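Local coordinates for protein beta-fructofuranosidase, insoluble isoenzyme CWINV1 (Arabidopsis thaliana, PDB 2OXB) that hydrolyses sucrose and 1-kestose, and less readily neokestose and levan, as a cell-wall invertase of glycosyl hydrolase family 32, at residues A[338-343]-A[530-535]. The protein carries 1 engineered substitution. Numbering follows the deposited sequence.
Sequences LRTKQV and SMNSAQ
Ser530 meets Thr340 through its carbonyl: Ser530 O accepts a nearly straight bond from Thr340 N at 2.7 Å (171° at the hydrogen). Thr340 OG1, turned beside its own backbone N (chi1 -74°), adds a weak second bond to Ser530 O, and the CA-H of Arg339 also faces this oxygen. Ser530 OG turns instead to Thr363 N. At Met531 the backbones form a single bridge with Arg339, their CA atoms 4.7 Å apart. Bends at chi2 (-82°) and chi3 fold the Met531 side chain back over the first segment: SD lies 3.8 Å from Arg339 CG, and CE touches Leu338 CB at 3.6 Å, the methionine and leucine side chains crossing at about a right angle. Asn532 N closes the bridge with a 2.7 Å bond to Leu338 O. Farther on, Leu338 CD2 approaches Ser533 O and lies 3.8 Å from Ala534 CB, while CD1 reaches Met531 CE. Leu338 is buried; an alanine here would probably open a gap beside Ala534 CB and Met531 CE, keeping only the CB contact with the methionine methyl. Arg339 extends to salt bridges with Glu336 and Asp368 and a cation-pi contact with Trp529. The bridge thus ties the chain just ahead of strand 344-351 to the end of its antiparallel neighbour, strand 521-530, where the margin of the C-terminal beta-sandwich meets the N-terminal beta-propeller: Leu338 also packs on Phe8 and Ile57, and Ala534 bonds to the backbone of Gly7, with Gly7 and Phe8 ahead of strand 15-26 and Ile57 between strands 47-53 and 60-66.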
loop_
_atom_site.group_PDB
_atom_site.type_symbol
_atom_site.label_atom_id
_atom_site.label_comp_id
_atom_site.label_asym_id
_atom_site.label_seq_id
_atom_site.Cartn_x
_atom_site.Cartn_y
_atom_site.Cartn_z
ATOM N N LEU A 338 -8.691 18.321 -3.309
ATOM C CA LEU A 338 -8.771 18.773 -1.928
ATOM C C LEU A 338 -7.731 19.871 -1.696
ATOM O O LEU A 338 -7.548 20.348 -0.573
ATOM C CB LEU A 338 -8.516 17.585 -0.983
ATOM C CG LEU A 338 -9.431 16.354 -1.059
ATOM C CD1 LEU A 338 -8.770 15.159 -0.382
ATOM C CD2 LEU A 338 -10.748 16.656 -0.389
ATOM N N ARG A 339 -7.048 20.266 -2.763
ATOM C CA ARG A 339 -6.019 21.306 -2.679
ATOM C C ARG A 339 -6.601 22.713 -2.573
ATOM O O ARG A 339 -7.406 23.111 -3.406
ATOM C CB ARG A 339 -5.116 21.239 -3.907
ATOM C CG ARG A 339 -4.291 19.987 -4.006
ATOM C CD ARG A 339 -3.437 20.038 -5.250
ATOM N NE ARG A 339 -2.547 18.888 -5.329
ATOM C CZ ARG A 339 -1.709 18.653 -6.329
ATOM N NH1 ARG A 339 -1.631 19.488 -7.355
ATOM N NH2 ARG A 339 -0.947 17.573 -6.294
ATOM N N THR A 340 -6.180 23.464 -1.556
ATOM C CA THR A 340 -6.668 24.828 -1.357
ATOM C C THR A 340 -6.465 25.659 -2.608
ATOM O O THR A 340 -5.417 25.576 -3.257
ATOM C CB THR A 340 -5.949 25.567 -0.196
ATOM O OG1 THR A 340 -6.402 25.057 1.062
ATOM C CG2 THR A 340 -6.236 27.069 -0.259
ATOM N N LYS A 341 -7.480 26.455 -2.940
ATOM C CA LYS A 341 -7.429 27.319 -4.113
ATOM C C LYS A 341 -6.124 28.111 -4.115
ATOM O O LYS A 341 -5.625 28.486 -5.172
ATOM C CB LYS A 341 -8.626 28.285 -4.129
ATOM C CG LYS A 341 -9.932 27.678 -4.658
ATOM C CD LYS A 341 -10.961 28.766 -5.001
ATOM C CE LYS A 341 -12.117 28.225 -5.854
ATOM N NZ LYS A 341 -13.080 29.295 -6.260
ATOM N N GLN A 342 -5.565 28.348 -2.931
ATOM C CA GLN A 342 -4.319 29.090 -2.847
ATOM C C GLN A 342 -3.165 28.338 -3.504
ATOM O O GLN A 342 -3.368 27.589 -4.458
ATOM C CB GLN A 342 -3.986 29.421 -1.393
ATOM C CG GLN A 342 -4.032 30.911 -1.130
ATOM C CD GLN A 342 -3.125 31.688 -2.074
ATOM O OE1 GLN A 342 -1.923 31.799 -1.844
ATOM N NE2 GLN A 342 -3.698 32.207 -3.157
ATOM N N VAL A 343 -1.955 28.547 -2.997
ATOM C CA VAL A 343 -0.768 27.900 -3.546
ATOM C C VAL A 343 0.514 28.480 -2.962
ATOM O O VAL A 343 0.879 29.624 -3.252
ATOM C CB VAL A 343 -0.689 28.064 -5.067
ATOM C CG1 VAL A 343 -0.886 29.534 -5.440
ATOM C CG2 VAL A 343 0.662 27.562 -5.566
ATOM N N SER A 530 -2.352 23.525 0.787
ATOM C CA SER A 530 -3.159 23.197 1.952
ATOM C C SER A 530 -4.213 22.227 1.427
ATOM O O SER A 530 -4.575 22.288 0.249
ATOM C CB SER A 530 -3.824 24.451 2.532
ATOM O OG SER A 530 -2.913 25.218 3.309
ATOM N N MET A 531 -4.694 21.331 2.283
ATOM C CA MET A 531 -5.688 20.336 1.870
ATOM C C MET A 531 -6.977 20.338 2.691
ATOM O O MET A 531 -6.968 20.043 3.890
ATOM C CB MET A 531 -5.082 18.931 1.933
ATOM C CG MET A 531 -3.959 18.648 0.944
ATOM S SD MET A 531 -4.552 18.199 -0.702
ATOM C CE MET A 531 -5.157 16.542 -0.414
ATOM N N ASN A 532 -8.081 20.662 2.019
ATOM C CA ASN A 532 -9.400 20.684 2.633
ATOM C C ASN A 532 -9.780 19.262 2.998
ATOM O O ASN A 532 -9.149 18.296 2.553
ATOM C CB ASN A 532 -10.443 21.224 1.658
ATOM C CG ASN A 532 -10.187 22.660 1.265
ATOM O OD1 ASN A 532 -10.641 23.115 0.220
ATOM N ND2 ASN A 532 -9.466 23.387 2.112
ATOM N N SER A 533 -10.833 19.137 3.793
ATOM C CA SER A 533 -11.301 17.836 4.238
ATOM C C SER A 533 -12.098 17.085 3.188
ATOM O O SER A 533 -12.681 17.673 2.276
ATOM C CB SER A 533 -12.148 17.986 5.502
ATOM O OG SER A 533 -11.341 18.389 6.596
ATOM N N ALA A 534 -12.099 15.767 3.319
ATOM C CA ALA A 534 -12.840 14.920 2.408
ATOM C C ALA A 534 -13.936 14.287 3.253
ATOM O O ALA A 534 -13.718 13.966 4.425
ATOM C CB ALA A 534 -11.925 13.856 1.812
ATOM N N GLN A 535 -15.116 14.130 2.662
ATOM C CA GLN A 535 -16.267 13.553 3.357
ATOM C C GLN A 535 -16.103 12.052 3.570
ATOM O O GLN A 535 -16.503 11.244 2.733
ATOM C CB GLN A 535 -17.552 13.847 2.564
ATOM C CG GLN A 535 -17.566 15.247 1.951
ATOM C CD GLN A 535 -18.955 15.797 1.722
ATOM O OE1 GLN A 535 -19.106 16.920 1.236
ATOM N NE2 GLN A 535 -19.978 15.021 2.077
#